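ORF14 (Streptomyces clavuligerus, PDB 2WPW) probably acts as an acyltransferase of the tandem GCN5-related N-acetyltransferase type and binds acetyl-CoA. Local coordinates at residues V11-N16 / D61-S66; D26-A31 / V87-V92. All coordinates share one frame; numbering follows the deposited sequence.

Interaction 1 (V11-N16 / D61-S66); sequences VPLAAN and DWVVRS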
ATOM      1  N   VAL A  11       1.127 -22.135  12.567  1.00 32.90           N
ATOM      2  CA  VAL A  11       2.090 -22.685  11.632  1.00 32.53           C
ATOM      3  C   VAL A  11       2.659 -21.537  10.819  1.00 29.84           C
ATOM      4  O   VAL A  11       1.908 -20.712  10.360  1.00 28.53           O
ATOM      5  CB  VAL A  11       1.464 -23.686  10.613  1.00 32.43           C
ATOM      6  CG1 VAL A  11       2.483 -23.970   9.534  1.00 33.60           C
ATOM      7  CG2 VAL A  11       1.097 -24.974  11.249  1.00 34.27           C
ATOM      8  N   PRO A  12       3.993 -21.511  10.633  1.00 29.08           N
ATOM      9  CA  PRO A  12       4.703 -20.490   9.862  1.00 27.11           C
ATOM     10  C   PRO A  12       4.231 -20.580   8.435  1.00 24.79           C
ATOM     11  O   PRO A  12       4.035 -21.708   7.963  1.00 24.98           O
ATOM     12  CB  PRO A  12       6.156 -20.956   9.937  1.00 26.73           C
ATOM     13  CG  PRO A  12       6.245 -21.599  11.241  1.00 29.38           C
ATOM     14  CD  PRO A  12       4.940 -22.401  11.327  1.00 30.50           C
ATOM     15  N   LEU A  13       4.015 -19.440   7.778  1.00 21.80           N
ATOM     16  CA  LEU A  13       3.530 -19.467   6.402  1.00 22.03           C
ATOM     17  C   LEU A  13       4.721 -19.454   5.439  1.00 23.45           C
ATOM     18  O   LEU A  13       5.462 -18.478   5.396  1.00 25.59           O
ATOM     19  CB  LEU A  13       2.584 -18.268   6.128  1.00 20.14           C
ATOM     20  CG  LEU A  13       2.006 -18.096   4.696  1.00 17.66           C
ATOM     21  CD1 LEU A  13       1.304 -19.392   4.222  1.00 18.41           C
ATOM     22  CD2 LEU A  13       1.023 -16.976   4.611  1.00 10.64           C
ATOM     23  N   ALA A  14       4.929 -20.511   4.676  1.00 24.72           N
ATOM     24  CA  ALA A  14       6.159 -20.663   3.867  1.00 26.15           C
ATOM     25  C   ALA A  14       5.824 -20.743   2.384  1.00 26.26           C
ATOM     26  O   ALA A  14       4.937 -21.474   2.018  1.00 26.79           O
ATOM     27  CB  ALA A  14       6.942 -21.922   4.304  1.00 26.66           C
ATOM     28  N   ALA A  15       6.559 -20.033   1.534  1.00 27.78           N
ATOM     29  CA  ALA A  15       6.208 -19.898   0.121  1.00 28.17           C
ATOM     30  C   ALA A  15       6.147 -21.229  -0.611  1.00 30.38           C
ATOM     31  O   ALA A  15       5.353 -21.401  -1.533  1.00 30.46           O
ATOM     32  CB  ALA A  15       7.187 -18.986  -0.560  1.00 29.26           C
ATOM     33  N   ASN A  16       6.997 -22.178  -0.220  1.00 32.42           N
ATOM     34  CA  ASN A  16       7.028 -23.457  -0.908  1.00 34.49           C
ATOM     35  C   ASN A  16       6.060 -24.476  -0.308  1.00 33.66           C
ATOM     36  O   ASN A  16       6.275 -25.652  -0.430  1.00 35.09           O
ATOM     37  CB  ASN A  16       8.453 -24.032  -0.905  1.00 36.95           C
ATOM     38  CG  ASN A  16       8.850 -24.615   0.459  1.00 38.34           C
ATOM     39  OD1 ASN A  16       8.051 -24.596   1.399  1.00 40.70           O
ATOM     40  ND2 ASN A  16      10.083 -25.116   0.575  1.00 37.50           N
ATOM     41  N   ASP A  61       5.708 -14.347   8.872  1.00 23.23           N
ATOM     42  CA  ASP A  61       4.357 -14.719   8.458  1.00 22.67           C
ATOM     43  C   ASP A  61       3.854 -15.999   9.097  1.00 23.36           C
ATOM     44  O   ASP A  61       4.567 -17.006   9.162  1.00 24.58           O
ATOM     45  CB  ASP A  61       4.280 -14.870   6.937  1.00 22.72           C
ATOM     46  CG  ASP A  61       4.589 -13.557   6.202  1.00 23.19           C
ATOM     47  OD1 ASP A  61       4.238 -12.486   6.710  1.00 25.68           O
ATOM     48  OD2 ASP A  61       5.165 -13.583   5.103  1.00 27.51           O
ATOM     49  N   TRP A  62       2.595 -15.992   9.516  1.00 22.68           N
ATOM     50  CA  TRP A  62       2.016 -17.150  10.190  1.00 23.62           C
ATOM     51  C   TRP A  62       0.592 -17.442   9.763  1.00 24.44           C
ATOM     52  O   TRP A  62      -0.198 -16.555   9.426  1.00 24.70           O
ATOM     53  CB  TRP A  62       2.014 -16.965  11.733  1.00 23.17           C
ATOM     54  CG  TRP A  62       3.355 -16.979  12.315  1.00 22.37           C
ATOM     55  CD1 TRP A  62       4.273 -15.999  12.237  1.00 21.93           C
ATOM     56  CD2 TRP A  62       3.960 -18.047  13.017  1.00 24.92           C
ATOM     57  NE1 TRP A  62       5.423 -16.364  12.858  1.00 23.31           N
ATOM     58  CE2 TRP A  62       5.258 -17.625  13.365  1.00 26.11           C
ATOM     59  CE3 TRP A  62       3.518 -19.323  13.428  1.00 27.28           C
ATOM     60  CZ2 TRP A  62       6.142 -18.428  14.121  1.00 27.53           C
ATOM     61  CZ3 TRP A  62       4.388 -20.125  14.167  1.00 28.77           C
ATOM     62  CH2 TRP A  62       5.702 -19.666  14.504  1.00 28.93           C
ATOM     63  N   VAL A  63       0.241 -18.706   9.860  1.00 25.62           N
ATOM     64  CA  VAL A  63      -1.132 -19.114   9.686  1.00 26.40           C
ATOM     65  C   VAL A  63      -1.586 -19.881  10.947  1.00 27.91           C
ATOM     66  O   VAL A  63      -0.778 -20.541  11.616  1.00 29.27           O
ATOM     67  CB  VAL A  63      -1.224 -19.944   8.414  1.00 26.71           C
ATOM     68  CG1 VAL A  63      -2.158 -21.038   8.563  1.00 27.65           C
ATOM     69  CG2 VAL A  63      -1.516 -19.015   7.151  1.00 24.15           C
ATOM     70  N   VAL A  64      -2.859 -19.771  11.296  1.00 27.95           N
ATOM     71  CA  VAL A  64      -3.353 -20.519  12.410  1.00 29.59           C
ATOM     72  C   VAL A  64      -4.406 -21.484  11.863  1.00 31.30           C
ATOM     73  O   VAL A  64      -5.229 -21.104  10.990  1.00 30.61           O
ATOM     74  CB  VAL A  64      -3.905 -19.557  13.521  1.00 29.08           C
ATOM     75  CG1 VAL A  64      -5.346 -19.304  13.346  1.00 30.06           C
ATOM     76  CG2 VAL A  64      -3.730 -20.132  14.836  1.00 30.23           C
ATOM     77  N   ARG A  65      -4.379 -22.726  12.361  1.00 33.13           N
ATOM     78  CA  ARG A  65      -5.367 -23.746  11.929  1.00 34.95           C
ATOM     79  C   ARG A  65      -6.235 -24.417  12.987  1.00 36.22           C
ATOM     80  O   ARG A  65      -5.805 -24.748  14.119  1.00 36.17           O
ATOM     81  CB  ARG A  65      -4.745 -24.838  11.061  1.00 34.93           C
ATOM     82  CG  ARG A  65      -3.303 -25.028  11.312  1.00 36.12           C
ATOM     83  CD  ARG A  65      -2.751 -26.214  10.506  1.00 40.48           C
ATOM     84  NE  ARG A  65      -2.536 -25.923   9.094  1.00 38.11           N
ATOM     85  CZ  ARG A  65      -1.578 -26.487   8.370  1.00 37.10           C
ATOM     86  NH1 ARG A  65      -0.743 -27.351   8.921  1.00 28.93           N
ATOM     87  NH2 ARG A  65      -1.446 -26.152   7.096  1.00 38.15           N
ATOM     88  N   SER A  66      -7.480 -24.588  12.570  1.00 36.33           N
ATOM     89  CA  SER A  66      -8.428 -25.393  13.283  1.00 38.57           C
ATOM     90  C   SER A  66      -8.774 -26.604  12.425  1.00 39.98           C
ATOM     91  O   SER A  66      -9.173 -26.486  11.255  1.00 38.88           O
ATOM     92  CB  SER A  66      -9.677 -24.612  13.588  1.00 37.84           C
ATOM     93  OG  SER A  66     -10.241 -25.128  14.756  1.00 40.51           O
TER
HETATM   94  O   HOH W   1       6.376 -15.619   4.653  1.00 19.68           O
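Val11 and Val63 form an antiparallel hydrogen-bonded pair, held by two short, nearly straight bonds, Val11 N to Val63 O and Val63 N to Val11 O, both 2.7 Å. The Val11 side chain lies on the same sheet face as that of Val63, and CG2, anti to the carbonyl carbon, reaches along that face to Arg65 NH1 at 3.8 Å. At Pro12, opposite Trp62 in a non-hydrogen-bonded pair, the pyrrolidine ring lies over one face of the indole: Pro12 CG stands 4.0 Å from the centroid of the Trp62 six-membered ring, 21° off its normal, a CH-pi contact. Trp62 points its CB away from the first strand, but with CG anti to the carbonyl carbon (chi1 -68°) the indole swings back over Pro12, while Trp62 NE1 bonds to Asp60. Cutting Trp62 back to an alanine removes the indole and is likely to leave Pro12 without its CH-pi partner and Asp60 without this N-H donor. Leu13 N then bonds to Asp61 O at 2.9 Å. Leu13 sends both methyls across to Val63 CG2, each at 4.1 Å, and also packs on helix 18-33. The pairing is that of an edge strand hydrogen-bonded antiparallel to its neighbour, as the first two strands are in the GNAT fold.

Interaction 2 (D26-A31 / V87-V92); sequences DLMALA and VDQLLV. With ACO (acetyl coenzyme *a), chain E.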
ATOM      1  N   ASP A  26      -7.254 -18.536  -0.369  1.00 17.96           N
ATOM      2  CA  ASP A  26      -8.716 -18.684  -0.342  1.00 19.88           C
ATOM      3  C   ASP A  26      -9.364 -17.928   0.808  1.00 19.81           C
ATOM      4  O   ASP A  26     -10.331 -17.179   0.613  1.00 19.86           O
ATOM      5  CB  ASP A  26      -9.125 -20.159  -0.271  1.00 21.63           C
ATOM      6  CG  ASP A  26      -8.820 -20.914  -1.552  1.00 24.09           C
ATOM      7  OD1 ASP A  26      -8.573 -22.129  -1.466  1.00 27.53           O
ATOM      8  OD2 ASP A  26      -8.858 -20.310  -2.642  1.00 28.45           O
ATOM      9  N   LEU A  27      -8.837 -18.126   2.010  1.00 19.75           N
ATOM     10  CA  LEU A  27      -9.229 -17.277   3.149  1.00 20.25           C
ATOM     11  C   LEU A  27      -9.311 -15.809   2.743  1.00 20.86           C
ATOM     12  O   LEU A  27     -10.315 -15.146   3.014  1.00 20.41           O
ATOM     13  CB  LEU A  27      -8.195 -17.381   4.245  1.00 20.07           C
ATOM     14  CG  LEU A  27      -8.438 -16.577   5.487  1.00 20.35           C
ATOM     15  CD1 LEU A  27      -9.440 -17.304   6.289  1.00 22.53           C
ATOM     16  CD2 LEU A  27      -7.154 -16.458   6.245  1.00 20.00           C
HETATM   17  N   MSE A  28      -8.259 -15.293   2.096  1.00 20.90           N
HETATM   18  CA  MSE A  28      -8.282 -13.843   1.712  1.00 21.97           C
HETATM   19  C   MSE A  28      -9.408 -13.552   0.745  1.00 21.45           C
HETATM   20  O   MSE A  28     -10.107 -12.531   0.875  1.00 22.38           O
HETATM   21  CB  MSE A  28      -6.959 -13.350   1.068  1.00 20.69           C
HETATM   22  CG  MSE A  28      -5.858 -13.205   2.063  1.00 23.22           C
HETATM   23 SE   MSE A  28      -4.114 -12.440   1.419  1.00 28.09          SE
HETATM   24  CE  MSE A  28      -3.529 -14.061   0.462  1.00 25.18           C
ATOM     25  N   ALA A  29      -9.536 -14.417  -0.253  1.00 19.74           N
ATOM     26  CA  ALA A  29     -10.586 -14.239  -1.225  1.00 20.36           C
ATOM     27  C   ALA A  29     -11.949 -14.199  -0.517  1.00 20.64           C
ATOM     28  O   ALA A  29     -12.800 -13.362  -0.851  1.00 19.32           O
ATOM     29  CB  ALA A  29     -10.570 -15.360  -2.323  1.00 19.78           C
ATOM     30  N   LEU A  30     -12.139 -15.109   0.454  1.00 20.89           N
ATOM     31  CA  LEU A  30     -13.458 -15.250   1.144  1.00 22.12           C
ATOM     32  C   LEU A  30     -13.702 -13.996   1.993  1.00 21.49           C
ATOM     33  O   LEU A  30     -14.740 -13.327   1.847  1.00 22.36           O
ATOM     34  CB  LEU A  30     -13.503 -16.494   2.013  1.00 22.27           C
ATOM     35  CG  LEU A  30     -14.833 -16.848   2.675  1.00 27.01           C
ATOM     36  CD1 LEU A  30     -15.940 -17.143   1.681  1.00 27.49           C
ATOM     37  CD2 LEU A  30     -14.665 -18.043   3.593  1.00 30.82           C
ATOM     38  N   ALA A  31     -12.714 -13.638   2.812  1.00 21.11           N
ATOM     39  CA  ALA A  31     -12.774 -12.433   3.669  1.00 20.62           C
ATOM     40  C   ALA A  31     -13.090 -11.166   2.886  1.00 22.06           C
ATOM     41  O   ALA A  31     -13.919 -10.349   3.319  1.00 23.31           O
ATOM     42  CB  ALA A  31     -11.484 -12.242   4.475  1.00 17.37           C
ATOM     43  N   VAL A  87       2.076  -4.631  11.949  1.00 19.02           N
ATOM     44  CA  VAL A  87       1.154  -5.716  11.711  1.00 18.03           C
ATOM     45  C   VAL A  87       0.579  -5.585  10.302  1.00 19.23           C
ATOM     46  O   VAL A  87      -0.315  -4.750  10.081  1.00 19.14           O
ATOM     47  CB  VAL A  87      -0.020  -5.649  12.736  1.00 18.52           C
ATOM     48  CG1 VAL A  87      -1.116  -6.672  12.352  1.00 20.94           C
ATOM     49  CG2 VAL A  87       0.464  -5.898  14.185  1.00 15.55           C
ATOM     50  N   ASP A  88       1.070  -6.364   9.322  1.00 19.15           N
ATOM     51  CA  ASP A  88       0.562  -6.170   7.968  1.00 19.53           C
ATOM     52  C   ASP A  88      -0.711  -6.994   7.747  1.00 18.76           C
ATOM     53  O   ASP A  88      -1.486  -6.726   6.841  1.00 18.65           O
ATOM     54  CB  ASP A  88       1.568  -6.605   6.937  1.00 21.31           C
ATOM     55  CG  ASP A  88       2.618  -5.515   6.599  1.00 26.57           C
ATOM     56  OD1 ASP A  88       3.752  -5.921   6.222  1.00 25.85           O
ATOM     57  OD2 ASP A  88       2.318  -4.276   6.640  1.00 31.75           O
ATOM     58  N   GLN A  89      -0.949  -8.006   8.564  1.00 16.70           N
ATOM     59  CA  GLN A  89      -2.209  -8.742   8.392  1.00 15.95           C
ATOM     60  C   GLN A  89      -2.566  -9.473   9.683  1.00 14.66           C
ATOM     61  O   GLN A  89      -1.704 -10.153  10.325  1.00 14.74           O
ATOM     62  CB  GLN A  89      -2.140  -9.691   7.157  1.00 15.34           C
ATOM     63  CG  GLN A  89      -3.262 -10.813   7.085  1.00 16.55           C
ATOM     64  CD  GLN A  89      -3.123 -11.748   5.872  1.00 17.75           C
ATOM     65  OE1 GLN A  89      -3.779 -11.546   4.844  1.00 21.87           O
ATOM     66  NE2 GLN A  89      -2.214 -12.704   5.949  1.00 12.93           N
ATOM     67  N   LEU A  90      -3.819  -9.320  10.074  1.00 14.08           N
ATOM     68  CA  LEU A  90      -4.361 -10.054  11.177  1.00 15.64           C
ATOM     69  C   LEU A  90      -5.810 -10.345  10.820  1.00 17.93           C
ATOM     70  O   LEU A  90      -6.679  -9.493  10.998  1.00 19.60           O
ATOM     71  CB  LEU A  90      -4.225  -9.261  12.465  1.00 15.85           C
ATOM     72  CG  LEU A  90      -4.391 -10.050  13.764  1.00 14.77           C
ATOM     73  CD1 LEU A  90      -3.745  -9.253  14.897  1.00 11.65           C
ATOM     74  CD2 LEU A  90      -5.896 -10.326  13.941  1.00 13.34           C
ATOM     75  N   LEU A  91      -6.052 -11.553  10.295  1.00 18.22           N
ATOM     76  CA  LEU A  91      -7.277 -11.872   9.583  1.00 19.16           C
ATOM     77  C   LEU A  91      -7.895 -13.201  10.026  1.00 19.55           C
ATOM     78  O   LEU A  91      -7.212 -14.205  10.112  1.00 20.84           O
ATOM     79  CB  LEU A  91      -6.935 -11.979   8.099  1.00 18.61           C
ATOM     80  CG  LEU A  91      -8.053 -12.366   7.152  1.00 19.24           C
ATOM     81  CD1 LEU A  91      -9.269 -11.538   7.376  1.00 17.61           C
ATOM     82  CD2 LEU A  91      -7.599 -12.288   5.622  1.00 17.86           C
ATOM     83  N   VAL A  92      -9.188 -13.205  10.339  1.00 19.83           N
ATOM     84  CA  VAL A  92      -9.888 -14.420  10.804  1.00 18.45           C
ATOM     85  C   VAL A  92     -10.961 -14.822   9.770  1.00 19.14           C
ATOM     86  O   VAL A  92     -11.636 -13.940   9.227  1.00 17.82           O
ATOM     87  CB  VAL A  92     -10.490 -14.156  12.166  1.00 19.20           C
ATOM     88  CG1 VAL A  92     -11.351 -15.310  12.654  1.00 19.61           C
ATOM     89  CG2 VAL A  92      -9.372 -13.827  13.165  1.00 17.53           C
TER
HETATM   90  N1A ACO E 401     -17.368  -6.133  17.011  1.00 31.70           N
HETATM   91  C2A ACO E 401     -17.179  -5.735  18.256  1.00 31.80           C
HETATM   92  N3A ACO E 401     -16.196  -6.237  18.996  1.00 32.78           N
HETATM   93  C4A ACO E 401     -15.334  -7.120  18.508  1.00 31.64           C
HETATM   94  C5A ACO E 401     -15.479  -7.548  17.201  1.00 32.80           C
HETATM   95  C6A ACO E 401     -16.553  -7.017  16.445  1.00 32.58           C
HETATM   96  N6A ACO E 401     -16.819  -7.320  15.166  1.00 31.80           N
HETATM   97  N7A ACO E 401     -14.490  -8.423  16.966  1.00 32.18           N
HETATM   98  C8A ACO E 401     -13.748  -8.527  18.072  1.00 33.06           C
HETATM   99  N9A ACO E 401     -14.268  -7.724  19.015  1.00 33.51           N
HETATM  100  C1B ACO E 401     -13.705  -7.534  20.371  1.00 31.66           C
HETATM  101  C2B ACO E 401     -14.686  -8.004  21.396  1.00 30.12           C
HETATM  102  O2B ACO E 401     -14.401  -7.335  22.610  1.00 25.34           O
HETATM  103  C3B ACO E 401     -14.302  -9.444  21.559  1.00 31.94           C
HETATM  104  O3B ACO E 401     -14.447  -9.769  22.932  1.00 37.71           O
HETATM  105  P3B ACO E 401     -15.080 -11.260  23.261  1.00 41.14           P
HETATM  106  O7A ACO E 401     -15.463 -11.596  24.809  1.00 43.22           O
HETATM  107  O8A ACO E 401     -15.984 -11.905  22.129  1.00 37.08           O
HETATM  108  O9A ACO E 401     -16.284 -10.389  23.255  1.00 41.05           O
HETATM  109  C4B ACO E 401     -12.834  -9.550  21.118  1.00 30.63           C
HETATM  110  O4B ACO E 401     -12.462  -8.262  20.615  1.00 30.93           O
HETATM  111  C5B ACO E 401     -12.985 -10.287  19.836  1.00 29.80           C
HETATM  112  O5B ACO E 401     -12.051 -11.231  19.789  1.00 26.50           O
HETATM  113  P1A ACO E 401     -12.170 -12.370  18.754  1.00 26.51           P
HETATM  114  O1A ACO E 401     -10.702 -12.914  18.732  1.00 26.93           O
HETATM  115  O2A ACO E 401     -13.153 -13.484  18.961  1.00 32.04           O
HETATM  116  O3A ACO E 401     -12.570 -11.783  17.364  1.00 31.18           O
HETATM  117  P2A ACO E 401     -12.331 -12.382  15.862  1.00 23.42           P
HETATM  118  O4A ACO E 401     -13.836 -12.424  15.255  1.00 24.77           O
HETATM  119  O5A ACO E 401     -11.453 -13.555  15.790  1.00 19.64           O
HETATM  120  O6A ACO E 401     -11.648 -10.994  15.221  1.00 22.85           O
HETATM  121  CBP ACO E 401     -10.968  -9.501  13.375  1.00 25.37           C
HETATM  122  CCP ACO E 401     -10.935 -10.921  14.071  1.00 26.33           C
HETATM  123  CDP ACO E 401     -11.643  -8.971  14.613  1.00 21.43           C
HETATM  124  CEP ACO E 401      -9.432  -9.705  13.304  1.00 21.88           C
HETATM  125  CAP ACO E 401     -11.921 -10.063  12.251  1.00 22.44           C
HETATM  126  OAP ACO E 401     -13.063  -9.251  12.307  1.00 20.02           O
HETATM  127  C9P ACO E 401     -11.214  -9.960  10.895  1.00 20.15           C
HETATM  128  O9P ACO E 401     -10.376 -10.818  10.528  1.00 17.18           O
HETATM  129  N8P ACO E 401     -11.549  -8.848  10.209  1.00 17.68           N
HETATM  130  C7P ACO E 401     -10.996  -8.503   8.910  1.00 13.75           C
HETATM  131  C6P ACO E 401      -9.494  -8.221   9.016  1.00 14.25           C
HETATM  132  C5P ACO E 401      -9.192  -7.055   9.948  1.00 18.77           C
HETATM  133  O5P ACO E 401      -9.897  -6.059   9.916  1.00 19.90           O
HETATM  134  N4P ACO E 401      -8.091  -7.172  10.705  1.00 20.82           N
HETATM  135  C3P ACO E 401      -7.511  -6.052  11.503  1.00 24.23           C
HETATM  136  C2P ACO E 401      -8.040  -5.929  12.934  1.00 24.17           C
HETATM  137  S1P ACO E 401      -7.260  -4.499  13.778  1.00 25.56           S
HETATM  138  C   ACO E 401      -5.665  -5.120  14.283  1.00 25.35           C
HETATM  139  O   ACO E 401      -5.322  -6.278  14.035  1.00 26.27           O
HETATM  140  CH3 ACO E 401      -4.750  -4.229  15.076  1.00 25.05           C
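The acetyl-CoA-binding strand of the GNAT fold is backed here by helix 18-33, with Leu91 filling the seam against Leu27, Met28 (modelled as selenomethionine) and Ala31. The axes of segments 26-31 and 87-92 approach to 9.5 Å at 75°, so the helix lies steeply across the strand and offers it one side of a turn. Leu91 CG is anti to the backbone N (chi1 177°), which carries its two methyls toward that side. Leu91 CD1 sits 3.7 Å from Ala31 CB, the closest apolar contact between the helix and strand segments, while Leu91 CD2 lies 4.1 Å from Met28 CG and 4.2 Å from Leu27 CD2. Met28 crosses Leu91 at about a right angle. Upstream, Asp88 and Gln89 both face Arg75 in a classic beta bulge. Beyond it the backbone grips the pantetheine arm as if it were another strand: ACO N4P donates to Leu90 O, and Val92 N donates to ACO O9P, both at 2.7 Å and nearly straight. Leu91 CD1 also touches the arm, 3.7 Å from ACO C6P, and so borders helix and cofactor together. Val92 CG2 comes within 3.4 Å of ACO CCP. No hydrogen bond links segments 26-31 and 87-92, and the Leu91 contacts are van der Waals packing, while the backbone amide of Val92 and carbonyl of Leu90 are spent on the cofactor.

How the interactions relate
Interactions 1 and 2 lie with their centres 12 Å apart and their nearest atoms about 6 Å apart, without touching. Their segments alternate along the chain: 11-16, 26-31, 61-66, then 87-92. Strand 8-12 is followed, after a short loop, by helix 18-33, and strand 69-79 lies between strands 57-66 and 84-92 in the sheet. Helix 18-33 spans both sites: Leu13 packs against its earlier part, whereas Leu91 meets a later turn. The helix thus packs both on the loop that follows edge strand 8-12 and on the strand that holds acetyl-CoA. Interaction 1 closes an edge of this N-acetyltransferase unit, its Val63 side chain about 13 Å from the cofactor; interaction 2 adjoins the cofactor directly.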